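Local coordinates for putative branched chain amino acid ABC transporter, periplasmic amino acid-binding protein (Brucella ovis, PDB 4XFK) that probably binds branched-chain amino acids, threonine and alanine in the periplasm and passes them on to an ABC transport system, at residues K207-N212 against S233-K238. The protein carries 1 engineered substitution. Residues are numbered along the deposited sequence; the frame is centred on the assembly and turned at random.
Sequences KIQAAN and SGAGLK
Q209 and L237 make the nearest backbone approach, CA to CA 7.2 Å, where the last turn of helix 202-210 faces the C-terminal end of helix 223-235. G236 ends the latter in a Schellman motif, its N bonded to S233 O at 3.1 Å; the positive phi (65°) suits glycine, and the turn it allows brings L237 round to helix 202-210. With CG anti to the backbone N (chi1 -180°), L237 extends so that one methyl, CD1, touches both I208 CG2, at 4.0 Å, and Q209 CG, at 3.8 Å. Branched I208 and L237 fill this buried side, their side chains crossing at about a right angle.

Q209 suits this exposed edge: its CG lies against L237 CD1 while its amide deals with water. The chain runs on extended from CG (chi2 178°) and carries NE2 to A235; the methyl CB of A235 lies 4.0 Å from NE2, the small side chain letting the amide come this close. One water accepts from Q209 NE2 and donates to A235 O at 2.8 Å; a second joins NE2 weakly to K238 N.

Beneath, I208 and A211 pack on Y160 of strand 158-164, while R158 bonds A211 O and N212 O. The contact joins successive helices in the repeating beta-alpha pattern of a periplasmic binding protein's alpha/beta lobe, whose strands 158-164, 215-218 and 240-243 run parallel.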
ATOM      1  N   LYS A 207     -14.230  -4.947 -24.396  1.00 16.93           N
ATOM      2  CA  LYS A 207     -14.970  -5.908 -23.575  1.00 17.54           C
ATOM      3  C   LYS A 207     -15.762  -5.201 -22.472  1.00 16.71           C
ATOM      4  O   LYS A 207     -16.918  -5.550 -22.198  1.00 19.18           O
ATOM      5  CB  LYS A 207     -14.026  -6.942 -22.956  1.00 19.74           C
ATOM      6  N   ILE A 208     -15.141  -4.201 -21.852  1.00 15.18           N
ATOM      7  CA  ILE A 208     -15.800  -3.407 -20.822  1.00 14.38           C
ATOM      8  C   ILE A 208     -17.000  -2.665 -21.406  1.00 15.25           C
ATOM      9  O   ILE A 208     -18.085  -2.647 -20.819  1.00 15.73           O
ATOM     10  CB  ILE A 208     -14.812  -2.425 -20.176  1.00 12.52           C
ATOM     11  CG1 ILE A 208     -13.783  -3.208 -19.361  1.00 13.67           C
ATOM     12  CG2 ILE A 208     -15.540  -1.416 -19.290  1.00 12.82           C
ATOM     13  CD1 ILE A 208     -12.589  -2.386 -18.922  1.00 12.82           C
ATOM     14  N   GLN A 209     -16.822  -2.084 -22.586  1.00 15.79           N
ATOM     15  CA  GLN A 209     -17.935  -1.416 -23.250  1.00 17.86           C
ATOM     16  C   GLN A 209     -19.106  -2.362 -23.529  1.00 18.99           C
ATOM     17  O   GLN A 209     -20.260  -1.983 -23.353  1.00 20.75           O
ATOM     18  CB  GLN A 209     -17.456  -0.732 -24.529  1.00 20.38           C
ATOM     19  CG  GLN A 209     -16.560   0.463 -24.254  1.00 22.34           C
ATOM     20  CD  GLN A 209     -16.046   1.103 -25.520  1.00 25.17           C
ATOM     21  OE1 GLN A 209     -15.453   0.437 -26.371  1.00 27.82           O
ATOM     22  NE2 GLN A 209     -16.277   2.404 -25.661  1.00 25.93           N
ATOM     23  N   ALA A 210     -18.805  -3.597 -23.924  1.00 18.85           N
ATOM     24  CA  ALA A 210     -19.833  -4.591 -24.235  1.00 19.73           C
ATOM     25  C   ALA A 210     -20.660  -4.961 -23.018  1.00 19.03           C
ATOM     26  O   ALA A 210     -21.800  -5.411 -23.140  1.00 19.97           O
ATOM     27  CB  ALA A 210     -19.190  -5.838 -24.802  1.00 21.68           C
ATOM     28  N   ALA A 211     -20.070  -4.791 -21.841  1.00 18.92           N
ATOM     29  CA  ALA A 211     -20.710  -5.215 -20.603  1.00 18.61           C
ATOM     30  C   ALA A 211     -21.708  -4.187 -20.084  1.00 19.07           C
ATOM     31  O   ALA A 211     -22.481  -4.480 -19.171  1.00 18.79           O
ATOM     32  CB  ALA A 211     -19.667  -5.536 -19.547  1.00 19.16           C
ATOM     33  N   ASN A 212     -21.675  -2.985 -20.658  1.00 18.67           N
ATOM     34  CA  ASN A 212     -22.613  -1.923 -20.299  1.00 18.58           C
ATOM     35  C   ASN A 212     -22.626  -1.657 -18.795  1.00 17.25           C
ATOM     36  O   ASN A 212     -23.649  -1.826 -18.129  1.00 18.70           O
ATOM     37  CB  ASN A 212     -24.016  -2.263 -20.815  1.00 20.40           C
ATOM     38  CG  ASN A 212     -25.018  -1.160 -20.558  1.00 22.96           C
ATOM     39  OD1 ASN A 212     -24.668   0.020 -20.519  1.00 25.14           O
ATOM     40  ND2 ASN A 212     -26.275  -1.540 -20.359  1.00 24.71           N
ATOM     41  N   SER A 233      -9.439   6.388 -22.447  1.00 11.44           N
ATOM     42  CA  SER A 233      -9.559   7.754 -22.945  1.00 12.88           C
ATOM     43  C   SER A 233      -9.750   7.782 -24.462  1.00 12.09           C
ATOM     44  O   SER A 233     -10.623   8.484 -24.977  1.00 13.48           O
ATOM     45  CB  SER A 233      -8.326   8.572 -22.558  1.00 14.41           C
ATOM     46  OG  SER A 233      -8.473   9.920 -22.968  1.00 15.89           O
ATOM     47  N   GLY A 234      -8.939   7.014 -25.182  1.00 13.33           N
ATOM     48  CA  GLY A 234      -9.054   6.945 -26.629  1.00 14.65           C
ATOM     49  C   GLY A 234     -10.412   6.459 -27.103  1.00 14.91           C
ATOM     50  O   GLY A 234     -10.874   6.860 -28.173  1.00 17.09           O
ATOM     51  N   ALA A 235     -11.051   5.601 -26.309  1.00 13.64           N
ATOM     52  CA  ALA A 235     -12.343   5.017 -26.662  1.00 14.17           C
ATOM     53  C   ALA A 235     -13.520   5.858 -26.171  1.00 14.80           C
ATOM     54  O   ALA A 235     -14.673   5.572 -26.495  1.00 16.87           O
ATOM     55  CB  ALA A 235     -12.448   3.602 -26.099  1.00 16.17           C
ATOM     56  N   GLY A 236     -13.235   6.891 -25.385  1.00 14.27           N
ATOM     57  CA  GLY A 236     -14.290   7.699 -24.793  1.00 14.17           C
ATOM     58  C   GLY A 236     -15.142   6.922 -23.804  1.00 14.40           C
ATOM     59  O   GLY A 236     -16.353   7.134 -23.706  1.00 15.71           O
ATOM     60  N   LEU A 237     -14.505   6.020 -23.062  1.00 14.67           N
ATOM     61  CA  LEU A 237     -15.215   5.164 -22.115  1.00 13.56           C
ATOM     62  C   LEU A 237     -16.039   5.981 -21.137  1.00 14.62           C
ATOM     63  O   LEU A 237     -15.551   6.966 -20.574  1.00 15.28           O
ATOM     64  CB  LEU A 237     -14.226   4.294 -21.345  1.00 15.69           C
ATOM     65  CG  LEU A 237     -14.830   3.336 -20.318  1.00 16.82           C
ATOM     66  CD1 LEU A 237     -15.520   2.159 -21.003  1.00 17.39           C
ATOM     67  CD2 LEU A 237     -13.754   2.856 -19.349  1.00 18.77           C
ATOM     68  N   LYS A 238     -17.289   5.571 -20.944  1.00 14.40           N
ATOM     69  CA  LYS A 238     -18.206   6.297 -20.071  1.00 14.25           C
ATOM     70  C   LYS A 238     -18.179   5.812 -18.624  1.00 12.65           C
ATOM     71  O   LYS A 238     -18.392   6.606 -17.701  1.00 14.05           O
ATOM     72  CB  LYS A 238     -19.632   6.241 -20.624  1.00 16.05           C
ATOM     73  CG  LYS A 238     -19.789   6.970 -21.949  1.00 19.16           C
ATOM     74  CD  LYS A 238     -21.251   7.158 -22.312  1.00 23.90           C
ATOM     75  CE  LYS A 238     -21.404   7.989 -23.576  1.00 26.92           C
ATOM     76  NZ  LYS A 238     -20.664   9.286 -23.480  1.00 29.79           N
TER
HETATM   77  O   HOH W   1     -18.423   3.542 -23.310  1.00 12.11           O
HETATM   78  O   HOH W   2     -15.485   3.723 -28.366  1.00 38.23           O